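Long-range contact in protein YibA (Escherichia coli, PDB 1OYZ), which is of unknown function, built of HEAT-like helical repeats and only tentatively assigned an oxidoreductase activity: residues A[63-76]-A[98-111]. Numbering follows the deposited sequence.
Sequences CSDKNYIRRDIGAF and MALNDKSACVRATA
Arg-71 on helix 68-80 forms a salt bridge to Asp-102, in the loop between helices 88-101 and 105-121 of an alpha solenoid built from HEAT-like repeats. The helical segments 68-76 and 105-111 run parallel, 2° apart, with axes 8.7 Å apart. Arg-71 grips the carboxylate side-on. Arg-71 NE meets OD2 of Asp-102 at 2.7 Å, and Arg-71 NH2 meets OD1 of Asp-102 at 2.8 Å. Both oxygens use their syn lone pairs, and the guanidinium and carboxylate planes are nearly coplanar, 19° apart. A bend at chi3 (-59°) turns the guanidinium back toward the loop before its own helix, where NH1 donates to Asp-65 O. Asp-102 OD1 also accepts from Ser-104 N with its anti lone pair, an Asx turn. A leucine in place of Arg-71 would probably leave the Asp-102 carboxylate without its charged mate and take the NH1 donor from Asp-65 O. Val-107 CG2 packs against Arg-71 CB. The methyl CE of selenomethionine Met-98 lies 4.0 Å from Ala-75 CB, and Met-98 SE is 3.4 Å from Cys-63 SG. Farther along, Thr-110 CG2 rests 3.7 Å from Phe-76 CB.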
loop_
_atom_site.group_PDB
_atom_site.type_symbol
_atom_site.label_atom_id
_atom_site.label_comp_id
_atom_site.label_asym_id
_atom_site.label_seq_id
_atom_site.Cartn_x
_atom_site.Cartn_y
_atom_site.Cartn_z
ATOM N N CYS A 63 23.547 0.691 8.660
ATOM C CA CYS A 63 22.997 -0.515 8.079
ATOM C C CYS A 63 23.705 -1.766 8.580
ATOM O O CYS A 63 23.135 -2.849 8.540
ATOM C CB CYS A 63 23.049 -0.440 6.557
ATOM S SG CYS A 63 21.615 0.453 5.917
ATOM N N SER A 64 24.924 -1.609 9.083
ATOM C CA SER A 64 25.690 -2.744 9.601
ATOM C C SER A 64 25.801 -2.763 11.110
ATOM O O SER A 64 26.563 -3.542 11.670
ATOM C CB SER A 64 27.088 -2.741 9.012
ATOM O OG SER A 64 26.998 -3.160 7.668
ATOM N N ASP A 65 25.041 -1.909 11.774
ATOM C CA ASP A 65 25.113 -1.862 13.216
ATOM C C ASP A 65 24.494 -3.090 13.860
ATOM O O ASP A 65 23.613 -3.727 13.294
ATOM C CB ASP A 65 24.421 -0.620 13.763
ATOM C CG ASP A 65 24.838 -0.325 15.189
ATOM O OD1 ASP A 65 25.885 0.307 15.362
ATOM O OD2 ASP A 65 24.140 -0.740 16.140
ATOM N N LYS A 66 24.959 -3.395 15.064
ATOM C CA LYS A 66 24.477 -4.530 15.824
ATOM C C LYS A 66 23.068 -4.202 16.302
ATOM O O LYS A 66 22.233 -5.082 16.436
ATOM C CB LYS A 66 25.404 -4.759 17.021
ATOM C CG LYS A 66 25.229 -6.092 17.733
ATOM C CD LYS A 66 26.013 -6.106 19.047
ATOM C CE LYS A 66 25.916 -7.435 19.782
ATOM N NZ LYS A 66 26.645 -7.330 21.082
ATOM N N ASN A 67 22.796 -2.926 16.552
ATOM C CA ASN A 67 21.474 -2.522 17.015
ATOM C C ASN A 67 20.488 -2.437 15.833
ATOM O O ASN A 67 20.685 -1.654 14.906
ATOM C CB ASN A 67 21.604 -1.182 17.740
ATOM C CG ASN A 67 20.288 -0.646 18.252
ATOM O OD1 ASN A 67 20.218 0.509 18.655
ATOM N ND2 ASN A 67 19.248 -1.462 18.248
ATOM N N TYR A 68 19.415 -3.225 15.893
ATOM C CA TYR A 68 18.455 -3.262 14.795
ATOM C C TYR A 68 17.730 -1.944 14.612
ATOM O O TYR A 68 17.243 -1.644 13.533
ATOM C CB TYR A 68 17.469 -4.441 14.966
ATOM C CG TYR A 68 16.429 -4.237 16.018
ATOM C CD1 TYR A 68 16.774 -4.223 17.368
ATOM C CD2 TYR A 68 15.108 -3.947 15.665
ATOM C CE1 TYR A 68 15.849 -3.912 18.326
ATOM C CE2 TYR A 68 14.169 -3.638 16.630
ATOM C CZ TYR A 68 14.547 -3.612 17.954
ATOM O OH TYR A 68 13.642 -3.225 18.916
ATOM N N ILE A 69 17.685 -1.140 15.661
ATOM C CA ILE A 69 17.032 0.155 15.569
ATOM C C ILE A 69 17.844 1.034 14.619
ATOM O O ILE A 69 17.292 1.728 13.765
ATOM C CB ILE A 69 16.931 0.787 16.948
ATOM C CG1 ILE A 69 16.118 -0.148 17.847
ATOM C CG2 ILE A 69 16.310 2.176 16.859
ATOM C CD1 ILE A 69 15.898 0.358 19.251
ATOM N N ARG A 70 19.163 0.987 14.755
ATOM C CA ARG A 70 20.008 1.755 13.861
ATOM C C ARG A 70 19.930 1.223 12.448
ATOM O O ARG A 70 19.954 2.009 11.502
ATOM C CB ARG A 70 21.467 1.752 14.322
ATOM C CG ARG A 70 21.743 2.716 15.457
ATOM C CD ARG A 70 23.231 2.704 15.813
ATOM N NE ARG A 70 23.614 3.877 16.601
ATOM C CZ ARG A 70 24.862 4.123 16.999
ATOM N NH1 ARG A 70 25.844 3.277 16.690
ATOM N NH2 ARG A 70 25.137 5.226 17.688
ATOM N N ARG A 71 19.833 -0.095 12.288
ATOM C CA ARG A 71 19.777 -0.647 10.936
ATOM C C ARG A 71 18.491 -0.218 10.249
ATOM O O ARG A 71 18.486 0.145 9.081
ATOM C CB ARG A 71 19.871 -2.184 10.954
ATOM C CG ARG A 71 21.255 -2.716 11.379
ATOM C CD ARG A 71 21.582 -4.125 10.829
ATOM N NE ARG A 71 20.628 -5.156 11.228
ATOM C CZ ARG A 71 20.493 -5.641 12.461
ATOM N NH1 ARG A 71 21.261 -5.211 13.468
ATOM N NH2 ARG A 71 19.538 -6.519 12.705
ATOM N N ASP A 72 17.400 -0.254 10.993
ATOM C CA ASP A 72 16.114 0.120 10.467
ATOM C C ASP A 72 16.165 1.585 10.017
ATOM O O ASP A 72 15.844 1.915 8.876
ATOM C CB ASP A 72 15.082 -0.114 11.561
ATOM C CG ASP A 72 13.683 0.150 11.105
ATOM O OD1 ASP A 72 13.252 -0.427 10.101
ATOM O OD2 ASP A 72 13.004 0.933 11.764
ATOM N N ILE A 73 16.602 2.452 10.921
ATOM C CA ILE A 73 16.732 3.866 10.644
ATOM C C ILE A 73 17.661 4.169 9.441
ATOM O O ILE A 73 17.407 5.090 8.648
ATOM C CB ILE A 73 17.260 4.595 11.899
ATOM C CG1 ILE A 73 16.139 5.423 12.521
ATOM C CG2 ILE A 73 18.468 5.432 11.562
ATOM C CD1 ILE A 73 15.473 6.435 11.588
ATOM N N GLY A 74 18.746 3.423 9.325
ATOM C CA GLY A 74 19.642 3.635 8.204
ATOM C C GLY A 74 19.002 3.273 6.872
ATOM O O GLY A 74 19.134 4.001 5.881
ATOM N N ALA A 75 18.317 2.134 6.855
ATOM C CA ALA A 75 17.641 1.661 5.659
ATOM C C ALA A 75 16.491 2.613 5.323
ATOM O O ALA A 75 16.223 2.874 4.156
ATOM C CB ALA A 75 17.120 0.256 5.881
ATOM N N PHE A 76 15.830 3.147 6.346
ATOM C CA PHE A 76 14.730 4.098 6.117
ATOM C C PHE A 76 15.292 5.344 5.416
ATOM O O PHE A 76 14.796 5.769 4.370
ATOM C CB PHE A 76 14.088 4.497 7.454
ATOM C CG PHE A 76 13.032 5.585 7.342
ATOM C CD1 PHE A 76 11.863 5.376 6.607
ATOM C CD2 PHE A 76 13.192 6.800 8.026
ATOM C CE1 PHE A 76 10.863 6.350 6.559
ATOM C CE2 PHE A 76 12.199 7.786 7.988
ATOM C CZ PHE A 76 11.025 7.565 7.251
HETATM N N MSE A 98 19.420 -6.551 2.824
HETATM C CA MSE A 98 18.763 -6.502 4.137
HETATM C C MSE A 98 17.319 -7.001 4.040
HETATM O O MSE A 98 16.833 -7.733 4.902
HETATM C CB MSE A 98 18.747 -5.069 4.679
HETATM C CG MSE A 98 20.138 -4.482 4.827
HETATM SE SE MSE A 98 20.113 -2.531 5.173
HETATM C CE MSE A 98 19.656 -2.635 7.075
ATOM N N ALA A 99 16.633 -6.572 2.995
ATOM C CA ALA A 99 15.253 -6.979 2.801
ATOM C C ALA A 99 15.141 -8.500 2.813
ATOM O O ALA A 99 14.115 -9.062 3.232
ATOM C CB ALA A 99 14.731 -6.449 1.462
ATOM N N LEU A 100 16.195 -9.171 2.357
ATOM C CA LEU A 100 16.156 -10.619 2.271
ATOM C C LEU A 100 16.820 -11.389 3.421
ATOM O O LEU A 100 16.350 -12.475 3.783
ATOM C CB LEU A 100 16.782 -11.053 0.939
ATOM C CG LEU A 100 16.130 -10.516 -0.350
ATOM C CD1 LEU A 100 17.076 -10.676 -1.499
ATOM C CD2 LEU A 100 14.809 -11.231 -0.635
ATOM N N ASN A 101 17.870 -10.805 4.007
ATOM C CA ASN A 101 18.661 -11.451 5.051
ATOM C C ASN A 101 18.737 -10.845 6.431
ATOM O O ASN A 101 19.352 -11.462 7.315
ATOM C CB ASN A 101 20.093 -11.618 4.560
ATOM C CG ASN A 101 20.155 -12.311 3.232
ATOM O OD1 ASN A 101 19.708 -13.449 3.094
ATOM N ND2 ASN A 101 20.682 -11.625 2.228
ATOM N N ASP A 102 18.146 -9.670 6.669
ATOM C CA ASP A 102 18.281 -9.135 8.017
ATOM C C ASP A 102 17.527 -9.972 9.024
ATOM O O ASP A 102 16.379 -10.367 8.801
ATOM C CB ASP A 102 17.816 -7.678 8.127
ATOM C CG ASP A 102 18.486 -6.956 9.276
ATOM O OD1 ASP A 102 18.058 -7.124 10.442
ATOM O OD2 ASP A 102 19.475 -6.236 9.021
ATOM N N LYS A 103 18.185 -10.230 10.143
ATOM C CA LYS A 103 17.587 -11.011 11.201
ATOM C C LYS A 103 16.395 -10.348 11.865
ATOM O O LYS A 103 15.671 -10.999 12.604
ATOM C CB LYS A 103 18.634 -11.357 12.259
ATOM C CG LYS A 103 19.626 -12.439 11.829
ATOM C CD LYS A 103 20.060 -13.274 13.055
ATOM C CE LYS A 103 20.937 -14.484 12.687
ATOM N NZ LYS A 103 21.198 -15.376 13.857
ATOM N N SER A 104 16.183 -9.061 11.625
ATOM C CA SER A 104 15.040 -8.391 12.233
ATOM C C SER A 104 13.947 -8.209 11.177
ATOM O O SER A 104 14.194 -7.653 10.114
ATOM C CB SER A 104 15.453 -7.028 12.800
ATOM O OG SER A 104 14.346 -6.137 12.828
ATOM N N ALA A 105 12.742 -8.685 11.470
ATOM C CA ALA A 105 11.666 -8.553 10.525
ATOM C C ALA A 105 11.376 -7.051 10.329
ATOM O O ALA A 105 11.041 -6.616 9.216
ATOM C CB ALA A 105 10.417 -9.320 11.024
ATOM N N CYS A 106 11.525 -6.249 11.385
ATOM C CA CYS A 106 11.301 -4.803 11.260
ATOM C C CYS A 106 12.209 -4.250 10.189
ATOM O O CYS A 106 11.758 -3.562 9.263
ATOM C CB CYS A 106 11.574 -4.082 12.577
ATOM S SG CYS A 106 10.307 -4.433 13.756
ATOM N N VAL A 107 13.500 -4.556 10.310
ATOM C CA VAL A 107 14.453 -4.108 9.318
ATOM C C VAL A 107 14.081 -4.569 7.913
ATOM O O VAL A 107 14.094 -3.765 6.974
ATOM C CB VAL A 107 15.908 -4.589 9.641
ATOM C CG1 VAL A 107 16.862 -4.180 8.530
ATOM C CG2 VAL A 107 16.377 -3.990 10.964
ATOM N N ARG A 108 13.717 -5.849 7.762
ATOM C CA ARG A 108 13.386 -6.383 6.447
ATOM C C ARG A 108 12.251 -5.596 5.812
ATOM O O ARG A 108 12.354 -5.210 4.655
ATOM C CB ARG A 108 13.051 -7.893 6.539
ATOM C CG ARG A 108 14.253 -8.787 6.909
ATOM C CD ARG A 108 14.066 -10.280 6.514
ATOM N NE ARG A 108 12.857 -10.891 7.084
ATOM C CZ ARG A 108 12.711 -11.206 8.371
ATOM N NH1 ARG A 108 13.703 -10.974 9.226
ATOM N NH2 ARG A 108 11.566 -11.738 8.806
ATOM N N ALA A 109 11.192 -5.342 6.587
ATOM C CA ALA A 109 10.026 -4.580 6.124
ATOM C C ALA A 109 10.425 -3.169 5.628
ATOM O O ALA A 109 10.098 -2.798 4.495
ATOM C CB ALA A 109 8.969 -4.478 7.258
ATOM N N THR A 110 11.152 -2.414 6.455
ATOM C CA THR A 110 11.603 -1.075 6.087
ATOM C C THR A 110 12.464 -1.116 4.825
ATOM O O THR A 110 12.258 -0.327 3.894
ATOM C CB THR A 110 12.429 -0.434 7.245
ATOM O OG1 THR A 110 11.577 -0.250 8.366
ATOM C CG2 THR A 110 13.031 0.958 6.835
ATOM N N ALA A 111 13.400 -2.057 4.775
ATOM C CA ALA A 111 14.286 -2.169 3.618
ATOM C C ALA A 111 13.510 -2.406 2.338
ATOM O O ALA A 111 13.806 -1.777 1.319
ATOM C CB ALA A 111 15.327 -3.270 3.838
#